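Local structure of pesticidal crystal protein Cry4Aa (Bacillus thuringiensis, 2C9K) at residues A26-G31 / Y84-K89; F38-D42 / L74-N79; T260-Y264 / H432-F436; E271-Y277 / Y446-V450; K463-T468 / I508-S513. The protein kills mosquito larvae, as the functional toxin fragment of a longer protoxin, by binding midgut epithelial cells and promoting their colloid-osmotic lysis. The contacts are given in a common frame with arbitrary orientation. Numbering follows the deposited sequence.

Contact 1 of 5, residues A26-G31 / Y84-K89; sequences ALIGFG and YHNHLK
A histidine ring edged against a backbone carbonyl is the unusual feature here: CE1 of H85 lies 3.0 Å from the carbonyl O of L27, in the plane of the ring, while CB of F30 sits over one imidazole face, a CH-pi contact 4.0 Å from the centroid. This is packing within the N-terminal helical bundle of a three-domain Cry toxin, the domain associated with pore formation in this family. Residues 84-89 are regular helix, the end of helix 77-89; 26-31 run from a turn into helix 29-37. The backbones are closest at L27 and K89, CA to CA 6.2 Å. Y84, H85 and L88 all adopt chi1 t. F30 (chi1 m) and Y84 meet rim to rim, centroids 5.9 Å apart and planes at 79°, completing an aromatic cluster with H85. Helix 140-164 packs against F30 and Y84, and its Q156 hydrogen-bonds Y84 OH. No hydrogen bond joins the segments. L27 CD1 lies 3.5 Å from K89 CA, and A26 CB touches L88 CD2 at 3.4 Å.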
# COMPACT_ATOMS: atom_id res chain seq x y z
N ALA A 26 2.89 -16.49 -14.34
CA ALA A 26 3.55 -17.68 -13.80
C ALA A 26 5.00 -17.84 -14.26
O ALA A 26 5.93 -17.71 -13.46
CB ALA A 26 2.74 -18.92 -14.17
N LEU A 27 5.19 -18.12 -15.54
CA LEU A 27 6.52 -18.32 -16.12
C LEU A 27 7.59 -17.32 -15.66
O LEU A 27 8.75 -17.70 -15.46
CB LEU A 27 6.42 -18.28 -17.64
CG LEU A 27 7.73 -18.47 -18.42
CD1 LEU A 27 8.26 -19.89 -18.23
CD2 LEU A 27 7.49 -18.17 -19.88
N ILE A 28 7.22 -16.06 -15.51
CA ILE A 28 8.16 -15.03 -15.11
C ILE A 28 8.04 -14.64 -13.64
O ILE A 28 9.03 -14.67 -12.91
CB ILE A 28 7.98 -13.76 -15.97
CG1 ILE A 28 8.21 -14.11 -17.44
CG2 ILE A 28 8.92 -12.66 -15.50
CD1 ILE A 28 9.49 -14.88 -17.70
N GLY A 29 6.83 -14.28 -13.23
CA GLY A 29 6.61 -13.91 -11.84
C GLY A 29 7.11 -15.00 -10.91
O GLY A 29 7.60 -14.72 -9.82
N PHE A 30 6.97 -16.25 -11.33
CA PHE A 30 7.43 -17.37 -10.53
C PHE A 30 8.94 -17.39 -10.48
O PHE A 30 9.53 -17.75 -9.46
CB PHE A 30 6.91 -18.68 -11.09
CG PHE A 30 5.56 -19.06 -10.57
CD1 PHE A 30 4.63 -19.66 -11.40
CD2 PHE A 30 5.24 -18.85 -9.23
CE1 PHE A 30 3.39 -20.05 -10.91
CE2 PHE A 30 4.00 -19.23 -8.73
CZ PHE A 30 3.07 -19.83 -9.56
N GLY A 31 9.57 -17.01 -11.59
CA GLY A 31 11.02 -16.99 -11.64
C GLY A 31 11.59 -16.18 -10.49
O GLY A 31 12.75 -16.36 -10.10
N TYR A 84 5.02 -27.43 -11.74
CA TYR A 84 4.10 -26.67 -12.57
C TYR A 84 4.89 -25.66 -13.41
O TYR A 84 4.67 -25.52 -14.61
CB TYR A 84 3.11 -25.91 -11.70
CG TYR A 84 2.37 -24.81 -12.44
CD1 TYR A 84 1.27 -25.09 -13.22
CD2 TYR A 84 2.82 -23.49 -12.37
CE1 TYR A 84 0.61 -24.10 -13.92
CE2 TYR A 84 2.17 -22.48 -13.07
CZ TYR A 84 1.07 -22.79 -13.85
OH TYR A 84 0.42 -21.81 -14.54
N HIS A 85 5.80 -24.96 -12.74
CA HIS A 85 6.61 -23.95 -13.40
C HIS A 85 7.44 -24.52 -14.55
O HIS A 85 7.59 -23.87 -15.58
CB HIS A 85 7.53 -23.28 -12.38
CG HIS A 85 8.36 -22.17 -12.95
ND1 HIS A 85 7.82 -21.11 -13.64
CD2 HIS A 85 9.70 -21.95 -12.91
CE1 HIS A 85 8.78 -20.28 -14.00
NE2 HIS A 85 9.93 -20.76 -13.57
N ASN A 86 7.96 -25.72 -14.37
CA ASN A 86 8.77 -26.36 -15.41
C ASN A 86 7.94 -26.73 -16.63
O ASN A 86 8.25 -26.30 -17.74
CB ASN A 86 9.48 -27.61 -14.88
CG ASN A 86 10.55 -27.29 -13.85
OD1 ASN A 86 11.29 -26.31 -13.99
ND2 ASN A 86 10.65 -28.12 -12.82
N HIS A 87 6.90 -27.52 -16.43
CA HIS A 87 6.04 -27.94 -17.53
C HIS A 87 5.55 -26.74 -18.34
O HIS A 87 5.33 -26.84 -19.55
CB HIS A 87 4.84 -28.72 -16.98
CG HIS A 87 5.23 -29.96 -16.23
ND1 HIS A 87 6.03 -30.94 -16.78
CD2 HIS A 87 4.93 -30.37 -14.98
CE1 HIS A 87 6.21 -31.90 -15.89
NE2 HIS A 87 5.56 -31.58 -14.79
N LEU A 88 5.40 -25.61 -17.67
CA LEU A 88 4.95 -24.39 -18.32
C LEU A 88 6.09 -23.89 -19.19
O LEU A 88 5.93 -23.68 -20.39
CB LEU A 88 4.58 -23.34 -17.27
CG LEU A 88 3.95 -22.05 -17.77
CD1 LEU A 88 2.81 -22.35 -18.74
CD2 LEU A 88 3.43 -21.27 -16.57
N LYS A 89 7.25 -23.70 -18.57
CA LYS A 89 8.45 -23.25 -19.27
C LYS A 89 8.74 -24.26 -20.37
O LYS A 89 9.13 -23.90 -21.48
CB LYS A 89 9.61 -23.18 -18.27
CG LYS A 89 11.01 -23.21 -18.86
CD LYS A 89 11.34 -21.99 -19.69
CE LYS A 89 12.86 -21.81 -19.81
NZ LYS A 89 13.57 -23.05 -20.24

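Contact 2 of 5, residues F38-D42 / L74-N79; sequences FPAQD and LNRSFN
F38, the first residue to leave helical angles after helix 29-37, turns its side chain (chi1 m, chi2 92°) toward residues 74-79. CB of F78 lies over one face of its ring, a CH-pi contact 4.0 Å from the centroid; the two phenyl rings are oblique, centroids 5.5 Å apart and planes at 43°, and F38 CB is 3.5 Å from F78 CD1. The F38 ring also reaches the backbone, with CE2 3.8 Å from L74 O. P39 and A40 direct their CA-to-CB bonds away while the loop bends round. Q41 has positive phi (53/-143) and sets its CA over the F78 ring, 3.7 Å from the centroid and 13° off the normal; its CB lies 3.4 Å from F78 CE2. At D42 the backbones are closest, CA to CA 4.8 Å from N75, with D42 CB 3.2 Å from N75 O and D42 N 3.4 Å from F78 CD2. F78, with chi1 t, thus inserts between F38 and the Q41-D42 backbone. No hydrogen bond crosses; S77 OG instead bonds H113 of helix 103-123. The arrangement is aromatic packing of an interhelical loop against the start of helix 77-89, within the alpha-helical bundle of the N-terminal Cry toxin domain.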
# COMPACT_ATOMS: atom_id res chain seq x y z
N PHE A 38 11.28 -19.41 -1.34
CA PHE A 38 11.87 -20.71 -1.05
C PHE A 38 13.36 -20.75 -1.41
O PHE A 38 13.76 -21.44 -2.34
CB PHE A 38 11.15 -21.81 -1.82
CG PHE A 38 9.66 -21.76 -1.71
CD1 PHE A 38 8.90 -21.06 -2.65
CD2 PHE A 38 9.00 -22.42 -0.68
CE1 PHE A 38 7.52 -21.03 -2.57
CE2 PHE A 38 7.61 -22.39 -0.58
CZ PHE A 38 6.87 -21.70 -1.52
N PRO A 39 14.20 -20.00 -0.67
CA PRO A 39 15.64 -19.96 -0.91
C PRO A 39 16.38 -21.27 -0.55
O PRO A 39 17.47 -21.54 -1.06
CB PRO A 39 16.10 -18.77 -0.06
CG PRO A 39 15.13 -18.78 1.07
CD PRO A 39 13.81 -19.03 0.37
N ALA A 40 15.77 -22.06 0.32
CA ALA A 40 16.33 -23.35 0.72
C ALA A 40 15.31 -24.44 0.39
O ALA A 40 15.11 -25.38 1.17
CB ALA A 40 16.63 -23.34 2.22
N GLN A 41 14.66 -24.28 -0.75
CA GLN A 41 13.65 -25.23 -1.23
C GLN A 41 12.55 -25.53 -0.22
O GLN A 41 12.11 -24.63 0.50
CB GLN A 41 14.34 -26.53 -1.67
CG GLN A 41 15.30 -26.33 -2.83
CD GLN A 41 16.43 -25.40 -2.47
OE1 GLN A 41 17.28 -25.72 -1.63
NE2 GLN A 41 16.45 -24.22 -3.09
N ASP A 42 12.10 -26.78 -0.18
CA ASP A 42 11.03 -27.16 0.73
C ASP A 42 11.51 -27.34 2.16
O ASP A 42 10.91 -28.08 2.94
CB ASP A 42 10.35 -28.45 0.25
CG ASP A 42 11.28 -29.64 0.25
OD1 ASP A 42 10.78 -30.78 0.12
OD2 ASP A 42 12.51 -29.44 0.36
N LEU A 74 3.25 -25.15 4.47
CA LEU A 74 3.33 -24.22 3.35
C LEU A 74 4.59 -24.40 2.51
O LEU A 74 4.70 -23.84 1.42
CB LEU A 74 3.22 -22.78 3.86
CG LEU A 74 1.84 -22.10 3.85
CD1 LEU A 74 0.72 -23.12 3.73
CD2 LEU A 74 1.69 -21.29 5.11
N ASN A 75 5.54 -25.17 3.03
CA ASN A 75 6.78 -25.43 2.30
C ASN A 75 6.59 -26.58 1.31
O ASN A 75 7.55 -27.08 0.73
CB ASN A 75 7.92 -25.74 3.28
CG ASN A 75 8.80 -24.52 3.54
OD1 ASN A 75 8.37 -23.38 3.38
ND2 ASN A 75 10.04 -24.77 3.96
N ARG A 76 5.34 -26.99 1.13
CA ARG A 76 5.01 -28.06 0.20
C ARG A 76 4.77 -27.43 -1.16
O ARG A 76 5.01 -28.04 -2.20
CB ARG A 76 3.74 -28.79 0.62
CG ARG A 76 3.86 -29.59 1.89
CD ARG A 76 2.49 -30.09 2.28
NE ARG A 76 2.48 -30.80 3.56
CZ ARG A 76 1.38 -31.04 4.25
NH1 ARG A 76 0.21 -30.62 3.79
NH2 ARG A 76 1.45 -31.70 5.40
N SER A 77 4.27 -26.19 -1.14
CA SER A 77 3.99 -25.47 -2.37
C SER A 77 5.23 -25.40 -3.25
O SER A 77 5.13 -25.28 -4.46
CB SER A 77 3.49 -24.05 -2.06
OG SER A 77 2.24 -24.06 -1.40
N PHE A 78 6.41 -25.49 -2.64
CA PHE A 78 7.63 -25.41 -3.42
C PHE A 78 7.66 -26.44 -4.55
O PHE A 78 7.83 -26.09 -5.71
CB PHE A 78 8.87 -25.59 -2.55
CG PHE A 78 10.15 -25.60 -3.33
CD1 PHE A 78 10.54 -24.48 -4.05
CD2 PHE A 78 10.93 -26.75 -3.40
CE1 PHE A 78 11.70 -24.50 -4.84
CE2 PHE A 78 12.09 -26.78 -4.18
CZ PHE A 78 12.47 -25.65 -4.90
N ASN A 79 7.52 -27.71 -4.19
CA ASN A 79 7.54 -28.77 -5.19
C ASN A 79 6.34 -28.69 -6.13
O ASN A 79 6.49 -28.91 -7.34
CB ASN A 79 7.59 -30.13 -4.50
CG ASN A 79 9.01 -30.55 -4.14
OD1 ASN A 79 9.22 -31.45 -3.33
ND2 ASN A 79 10.00 -29.89 -4.75

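Contact 3 of 5, residues T260-Y264 / H432-F436; sequences TREIY and HILSF
H432, the residue most covered, points toward residues 260-264 (chi1 m) and accepts a hydrogen bond at NE2 from R261 NH2, 2.7 Å long with an N-H...N angle of 157°. R261, third in buried area, precedes E262 in extended conformation (chi1 p, chi2 m). CD1 of I263 lies 3.5 Å from H432 NE2. E262 is second: its side chain (chi1 m, chi2 t) reaches S435, whose OG donates to E262 OE2 at 2.6 Å. The strand segments cross almost at right angles, 86° between directions and 8.8 Å between axes; the closest CA pair is E262 and S435, 8.1 Å apart. They belong to the outer strands of a three-stranded antiparallel sheet in the beta-prism domain, with 450-457 between them, so side chains span the gap. R261 NH2 also forms a salt bridge with D238 of helix 222-240, and E262 OE2 another with R288. The chemistry implies a buried, charge-balanced polar network linking this sheet to the helical domain, with NE2 of H432 unprotonated as acceptor.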
# COMPACT_ATOMS: atom_id res chain seq x y z
N THR A 260 -1.61 3.80 -3.06
CA THR A 260 -1.55 5.18 -2.54
C THR A 260 -1.52 5.37 -1.03
O THR A 260 -1.27 6.47 -0.56
CB THR A 260 -2.73 6.03 -3.03
OG1 THR A 260 -3.92 5.61 -2.35
CG2 THR A 260 -2.92 5.88 -4.53
N ARG A 261 -1.80 4.30 -0.29
CA ARG A 261 -1.80 4.37 1.18
C ARG A 261 -0.48 4.82 1.82
O ARG A 261 0.60 4.63 1.26
CB ARG A 261 -2.15 3.00 1.75
CG ARG A 261 -0.96 2.05 1.92
CD ARG A 261 -0.26 1.77 0.60
NE ARG A 261 0.84 0.82 0.75
CZ ARG A 261 2.07 1.14 1.14
NH1 ARG A 261 2.37 2.40 1.42
NH2 ARG A 261 3.00 0.19 1.24
N GLU A 262 -0.58 5.41 3.01
CA GLU A 262 0.61 5.83 3.76
C GLU A 262 0.86 4.89 4.92
O GLU A 262 -0.07 4.28 5.45
CB GLU A 262 0.45 7.24 4.35
CG GLU A 262 0.60 8.40 3.37
CD GLU A 262 0.64 9.77 4.05
OE1 GLU A 262 -0.34 10.14 4.72
OE2 GLU A 262 1.66 10.47 3.92
N ILE A 263 2.12 4.75 5.32
CA ILE A 263 2.46 3.93 6.47
C ILE A 263 3.46 4.75 7.27
O ILE A 263 4.15 5.60 6.71
CB ILE A 263 3.05 2.55 6.07
CG1 ILE A 263 4.32 2.72 5.26
CG2 ILE A 263 1.99 1.74 5.33
CD1 ILE A 263 4.97 1.40 4.88
N TYR A 264 3.52 4.53 8.58
CA TYR A 264 4.39 5.33 9.44
C TYR A 264 5.36 4.55 10.30
O TYR A 264 5.08 3.43 10.73
CB TYR A 264 3.53 6.20 10.38
CG TYR A 264 2.37 6.93 9.73
CD1 TYR A 264 1.23 6.24 9.33
CD2 TYR A 264 2.41 8.31 9.52
CE1 TYR A 264 0.16 6.90 8.75
CE2 TYR A 264 1.34 8.98 8.94
CZ TYR A 264 0.22 8.27 8.55
OH TYR A 264 -0.85 8.93 7.96
N HIS A 432 9.53 2.57 -1.11
CA HIS A 432 8.77 3.68 -0.53
C HIS A 432 9.57 4.96 -0.55
O HIS A 432 10.79 4.93 -0.61
CB HIS A 432 8.36 3.36 0.91
CG HIS A 432 7.30 2.30 1.03
ND1 HIS A 432 7.55 0.97 0.77
CD2 HIS A 432 6.01 2.37 1.43
CE1 HIS A 432 6.45 0.27 1.00
NE2 HIS A 432 5.50 1.10 1.40
N ILE A 433 8.87 6.09 -0.51
CA ILE A 433 9.48 7.41 -0.49
C ILE A 433 8.87 8.22 0.66
O ILE A 433 7.69 8.03 1.00
CB ILE A 433 9.21 8.19 -1.81
CG1 ILE A 433 7.72 8.55 -1.90
CG2 ILE A 433 9.68 7.38 -3.02
CD1 ILE A 433 7.39 9.48 -3.05
N LEU A 434 9.65 9.12 1.24
CA LEU A 434 9.14 9.93 2.35
C LEU A 434 7.99 10.80 1.86
O LEU A 434 8.05 11.33 0.76
CB LEU A 434 10.25 10.82 2.93
CG LEU A 434 9.77 11.51 4.21
CD1 LEU A 434 9.61 10.47 5.30
CD2 LEU A 434 10.76 12.58 4.64
N SER A 435 6.95 10.96 2.66
CA SER A 435 5.84 11.77 2.21
C SER A 435 5.41 12.85 3.19
O SER A 435 4.73 13.79 2.81
CB SER A 435 4.64 10.88 1.89
OG SER A 435 4.14 10.26 3.06
N PHE A 436 5.84 12.72 4.44
CA PHE A 436 5.44 13.67 5.48
C PHE A 436 6.12 13.34 6.82
O PHE A 436 6.52 12.20 7.06
CB PHE A 436 3.93 13.56 5.67
CG PHE A 436 3.27 14.83 6.14
CD1 PHE A 436 3.04 15.87 5.24
CD2 PHE A 436 2.82 14.95 7.45
CE1 PHE A 436 2.36 17.02 5.65
CE2 PHE A 436 2.14 16.09 7.87
CZ PHE A 436 1.91 17.13 6.96

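Contact 4 of 5, residues E271-Y277 / Y446-V450; sequences ESPYKYY and YKTQV
P273, Y274, Y446 and V450 form the apolar centre of this loop-to-loop contact in the beta-prism domain. CG of P273 lies 3.3 Å from Y446 CD2, and the edge of the Y274 ring is directed at the face of Y446, an edge-to-face pair with centroids 5.4 Å apart and planes at 55°. V450 CG2 closes the other end, 3.8 Å from Y274 CD1 and 3.4 Å from S272 OG. The rotamers that bring this about are chi1 m at Y274, Y277 and Y446, and chi1 t at V450. Segment 271-277 makes a short 3-10 turn at 274-276, with Y276 N bonded to P273 O at 2.7 Å, whereas 446-449 are extended apart from a kink at K447. The closest backbone pair is S272 and T448, CA to CA 5.7 Å. Further out, P273 CD lies 3.2 Å from T448 OG1. At the polar edge Y274 OH donates to T448 O at 2.8 Å, and Y277 OH and Y446 OH share a very short hydrogen bond of 2.4 Å. S272 OG bonds N268 O in its own loop. The contact joins the connection between strand 262-267 and helix 279-286 to the loop linking strands 432-440 and 450-457.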
# COMPACT_ATOMS: atom_id res chain seq x y z
N GLU A 271 10.72 6.68 25.08
CA GLU A 271 11.26 7.62 26.05
C GLU A 271 10.46 8.90 26.22
O GLU A 271 10.94 9.87 26.80
CB GLU A 271 12.72 7.94 25.71
CG GLU A 271 13.63 6.76 26.00
CD GLU A 271 15.10 7.16 26.10
OE1 GLU A 271 15.91 6.30 26.52
OE2 GLU A 271 15.43 8.32 25.77
N SER A 272 9.23 8.88 25.72
CA SER A 272 8.32 10.01 25.83
C SER A 272 7.09 9.53 26.59
O SER A 272 6.77 8.35 26.56
CB SER A 272 7.92 10.51 24.45
OG SER A 272 9.07 10.89 23.71
N PRO A 273 6.38 10.44 27.27
CA PRO A 273 5.19 10.09 28.05
C PRO A 273 3.91 9.84 27.24
O PRO A 273 3.01 9.14 27.70
CB PRO A 273 5.03 11.27 28.99
CG PRO A 273 5.45 12.41 28.12
CD PRO A 273 6.72 11.87 27.46
N TYR A 274 3.84 10.42 26.06
CA TYR A 274 2.66 10.29 25.22
C TYR A 274 2.12 8.87 25.09
O TYR A 274 0.96 8.67 24.70
CB TYR A 274 2.95 10.87 23.83
CG TYR A 274 3.57 12.24 23.94
CD1 TYR A 274 4.93 12.41 23.73
CD2 TYR A 274 2.81 13.34 24.34
CE1 TYR A 274 5.53 13.66 23.93
CE2 TYR A 274 3.40 14.58 24.54
CZ TYR A 274 4.76 14.73 24.34
OH TYR A 274 5.36 15.95 24.54
N LYS A 275 2.93 7.88 25.42
CA LYS A 275 2.48 6.50 25.33
C LYS A 275 1.43 6.20 26.39
O LYS A 275 0.75 5.19 26.32
CB LYS A 275 3.67 5.54 25.48
CG LYS A 275 4.52 5.82 26.71
CD LYS A 275 5.71 4.89 26.77
CE LYS A 275 6.43 5.01 28.10
NZ LYS A 275 7.68 4.19 28.16
N TYR A 276 1.28 7.10 27.36
CA TYR A 276 0.31 6.92 28.45
C TYR A 276 -1.02 7.62 28.19
O TYR A 276 -1.96 7.47 28.95
CB TYR A 276 0.90 7.41 29.77
CG TYR A 276 2.10 6.62 30.27
CD1 TYR A 276 3.31 7.25 30.54
CD2 TYR A 276 2.02 5.24 30.46
CE1 TYR A 276 4.41 6.53 30.98
CE2 TYR A 276 3.11 4.51 30.91
CZ TYR A 276 4.31 5.17 31.16
OH TYR A 276 5.41 4.46 31.58
N TYR A 277 -1.07 8.39 27.11
CA TYR A 277 -2.29 9.09 26.72
C TYR A 277 -3.19 8.16 25.95
O TYR A 277 -2.79 7.05 25.58
CB TYR A 277 -1.96 10.29 25.85
CG TYR A 277 -1.44 11.48 26.61
CD1 TYR A 277 -0.27 11.39 27.36
CD2 TYR A 277 -2.12 12.69 26.58
CE1 TYR A 277 0.20 12.49 28.08
CE2 TYR A 277 -1.66 13.79 27.29
CZ TYR A 277 -0.50 13.68 28.04
OH TYR A 277 -0.04 14.76 28.73
N TYR A 446 5.91 19.38 28.41
CA TYR A 446 7.04 18.49 28.20
C TYR A 446 8.11 19.02 27.27
O TYR A 446 7.91 19.96 26.51
CB TYR A 446 6.56 17.16 27.64
CG TYR A 446 5.32 16.62 28.30
CD1 TYR A 446 4.06 17.14 28.01
CD2 TYR A 446 5.40 15.57 29.22
CE1 TYR A 446 2.92 16.63 28.60
CE2 TYR A 446 4.26 15.06 29.81
CZ TYR A 446 3.03 15.59 29.50
OH TYR A 446 1.91 15.06 30.09
N LYS A 447 9.27 18.37 27.35
CA LYS A 447 10.41 18.70 26.51
C LYS A 447 10.59 17.60 25.48
O LYS A 447 11.36 17.76 24.53
CB LYS A 447 11.69 18.83 27.35
CG LYS A 447 11.74 20.06 28.21
CD LYS A 447 13.08 20.17 28.90
CE LYS A 447 13.11 21.35 29.85
NZ LYS A 447 12.69 22.57 29.14
N THR A 448 9.89 16.49 25.68
CA THR A 448 9.96 15.37 24.76
C THR A 448 9.03 15.58 23.59
O THR A 448 8.05 16.31 23.70
CB THR A 448 9.58 14.05 25.43
OG1 THR A 448 8.34 14.23 26.13
CG2 THR A 448 10.63 13.62 26.41
N GLN A 449 9.35 14.92 22.49
CA GLN A 449 8.56 15.03 21.26
C GLN A 449 8.72 13.71 20.51
O GLN A 449 9.82 13.16 20.42
CB GLN A 449 9.11 16.18 20.42
CG GLN A 449 8.25 16.59 19.26
CD GLN A 449 8.90 17.71 18.44
OE1 GLN A 449 8.34 18.18 17.45
NE2 GLN A 449 10.09 18.12 18.85
N VAL A 450 7.60 13.18 20.00
CA VAL A 450 7.60 11.93 19.24
C VAL A 450 7.31 12.22 17.77
O VAL A 450 6.36 12.94 17.45
CB VAL A 450 6.51 10.95 19.75
CG1 VAL A 450 6.41 9.76 18.83
CG2 VAL A 450 6.85 10.48 21.15

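Contact 5 of 5, residues K463-T468 / I508-S513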
# COMPACT_ATOMS: atom_id res chain seq x y z
N LYS A 463 2.77 11.97 -12.49
CA LYS A 463 2.22 12.51 -13.72
C LYS A 463 0.88 11.90 -14.14
O LYS A 463 0.35 12.26 -15.18
CB LYS A 463 3.26 12.36 -14.84
CG LYS A 463 4.57 13.12 -14.59
CD LYS A 463 4.39 14.61 -14.82
CE LYS A 463 5.53 15.45 -14.25
NZ LYS A 463 5.47 15.54 -12.75
N ASN A 464 0.35 11.00 -13.33
CA ASN A 464 -0.92 10.35 -13.65
C ASN A 464 -0.95 9.88 -15.09
O ASN A 464 -1.99 9.96 -15.75
CB ASN A 464 -2.10 11.31 -13.44
CG ASN A 464 -2.50 11.45 -11.99
OD1 ASN A 464 -2.47 10.48 -11.24
ND2 ASN A 464 -2.90 12.65 -11.59
N THR A 465 0.16 9.36 -15.60
CA THR A 465 0.16 8.96 -17.00
C THR A 465 -0.88 7.91 -17.36
O THR A 465 -1.24 7.02 -16.58
CB THR A 465 1.54 8.47 -17.47
OG1 THR A 465 1.75 7.13 -17.04
CG2 THR A 465 2.63 9.37 -16.89
N ILE A 466 -1.39 8.05 -18.58
CA ILE A 466 -2.37 7.15 -19.13
C ILE A 466 -1.64 6.43 -20.25
O ILE A 466 -1.15 7.07 -21.18
CB ILE A 466 -3.58 7.95 -19.68
CG1 ILE A 466 -4.28 8.65 -18.50
CG2 ILE A 466 -4.53 7.03 -20.43
CD1 ILE A 466 -5.45 9.53 -18.84
N TYR A 467 -1.53 5.12 -20.13
CA TYR A 467 -0.84 4.34 -21.14
C TYR A 467 -1.79 3.93 -22.25
O TYR A 467 -3.01 3.99 -22.10
CB TYR A 467 -0.18 3.12 -20.50
CG TYR A 467 0.80 3.47 -19.41
CD1 TYR A 467 0.41 3.49 -18.07
CD2 TYR A 467 2.12 3.83 -19.72
CE1 TYR A 467 1.31 3.86 -17.07
CE2 TYR A 467 3.02 4.21 -18.74
CZ TYR A 467 2.62 4.22 -17.41
OH TYR A 467 3.52 4.59 -16.43
N THR A 468 -1.22 3.50 -23.37
CA THR A 468 -1.99 3.10 -24.54
C THR A 468 -2.01 1.62 -24.85
O THR A 468 -2.80 1.18 -25.67
CB THR A 468 -1.45 3.80 -25.79
OG1 THR A 468 -0.11 3.36 -26.03
CG2 THR A 468 -1.45 5.31 -25.61
N ILE A 508 -9.19 15.29 -11.30
CA ILE A 508 -7.88 14.67 -11.31
C ILE A 508 -7.28 15.06 -12.67
O ILE A 508 -7.99 15.10 -13.68
CB ILE A 508 -8.01 13.13 -11.14
CG1 ILE A 508 -7.06 12.39 -12.07
CG2 ILE A 508 -9.43 12.69 -11.39
CD1 ILE A 508 -5.64 12.42 -11.63
N THR A 509 -5.99 15.40 -12.67
CA THR A 509 -5.29 15.79 -13.89
C THR A 509 -4.38 14.67 -14.38
O THR A 509 -3.60 14.12 -13.61
CB THR A 509 -4.45 17.04 -13.64
OG1 THR A 509 -5.26 18.04 -13.02
CG2 THR A 509 -3.91 17.59 -14.95
N CYS A 510 -4.47 14.34 -15.66
CA CYS A 510 -3.65 13.27 -16.23
C CYS A 510 -2.80 13.74 -17.40
O CYS A 510 -3.16 14.68 -18.10
CB CYS A 510 -4.53 12.12 -16.71
SG CYS A 510 -5.67 11.52 -15.46
N GLN A 511 -1.67 13.07 -17.60
CA GLN A 511 -0.77 13.39 -18.69
C GLN A 511 -0.76 12.15 -19.58
O GLN A 511 -0.42 11.06 -19.12
CB GLN A 511 0.63 13.67 -18.14
CG GLN A 511 1.59 14.25 -19.17
CD GLN A 511 2.96 14.59 -18.58
OE1 GLN A 511 3.06 15.35 -17.62
NE2 GLN A 511 4.01 14.02 -19.16
N HIS A 512 -1.14 12.32 -20.84
CA HIS A 512 -1.18 11.18 -21.75
C HIS A 512 0.23 10.77 -22.18
O HIS A 512 1.18 11.54 -22.03
CB HIS A 512 -2.01 11.52 -22.99
CG HIS A 512 -2.42 10.31 -23.78
ND1 HIS A 512 -2.37 10.26 -25.15
CD2 HIS A 512 -2.89 9.11 -23.38
CE1 HIS A 512 -2.78 9.08 -25.57
NE2 HIS A 512 -3.10 8.36 -24.51
N SER A 513 0.35 9.55 -22.70
CA SER A 513 1.63 9.05 -23.18
C SER A 513 2.02 9.78 -24.46
O SER A 513 1.27 10.61 -24.96
CB SER A 513 1.54 7.56 -23.47
OG SER A 513 1.12 6.86 -22.32
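The carbonyl of I466 is the polar focus: S513 OG donates to I466 O at 2.5 Å, and S513 N adds a weak, longer bond to the same oxygen at 3.3 Å. Two residues earlier on the partner, Q511 O accepts from I466 N at 3.2 Å, so the backbone of I466 brackets H512 in a single beta bridge, CA to CA 5.0 Å. T465 CA supplements it with a CA-H...O contact to Q511 O at 3.0 Å. Toward the start of the loop, Q511 N makes a weak bond to K463 O (3.3 Å), and the side chain of N464 holds this end, ND2 2.6 Å from T509 O, a hydrogen bond whose length is less certain because ND2 is crowded in the model. N464 has positive phi (47/39), and only from T465 on does the segment run extended, as far as Y467. The register advances one for one, N464 with C510 through Y467 with S513. Packing surrounds these bonds: I466 CD1 meets C510 CB at 3.5 Å, T468 CG2 lies 3.6 Å from H512 NE2, and K463 CD lies 3.2 Å from Q511 OE1. H512 NE2 is hydrogen-bonded to Y519 OH. The loop between strands 450-457 and 471-475, which leads from the beta-prism domain into the C-terminal beta-sandwich, runs beside strand 505-511; I474 of strand 471-475 and I585 of strand 584-591 pack against I466.

Overall arrangement
From the N terminus, contact 1 closes the first loop, and contact 2 falls wholly within it; both use helix 77-89, near its end and its beginning, and their centres lie about 15 Å apart in the helical domain. The chain then enters the beta-prism domain, where contacts 3 and 4 cross, their segments alternating in sequence: contact 3 spans outer strands of one sheet beside the helical domain, and contact 4 joins loops about 23 Å away, centre to centre. Contact 5 follows in series, binding the linker into the C-terminal sandwich. Contacts 1 and 4 lie on opposite sides of the chain's centre, about 52 Å between centres.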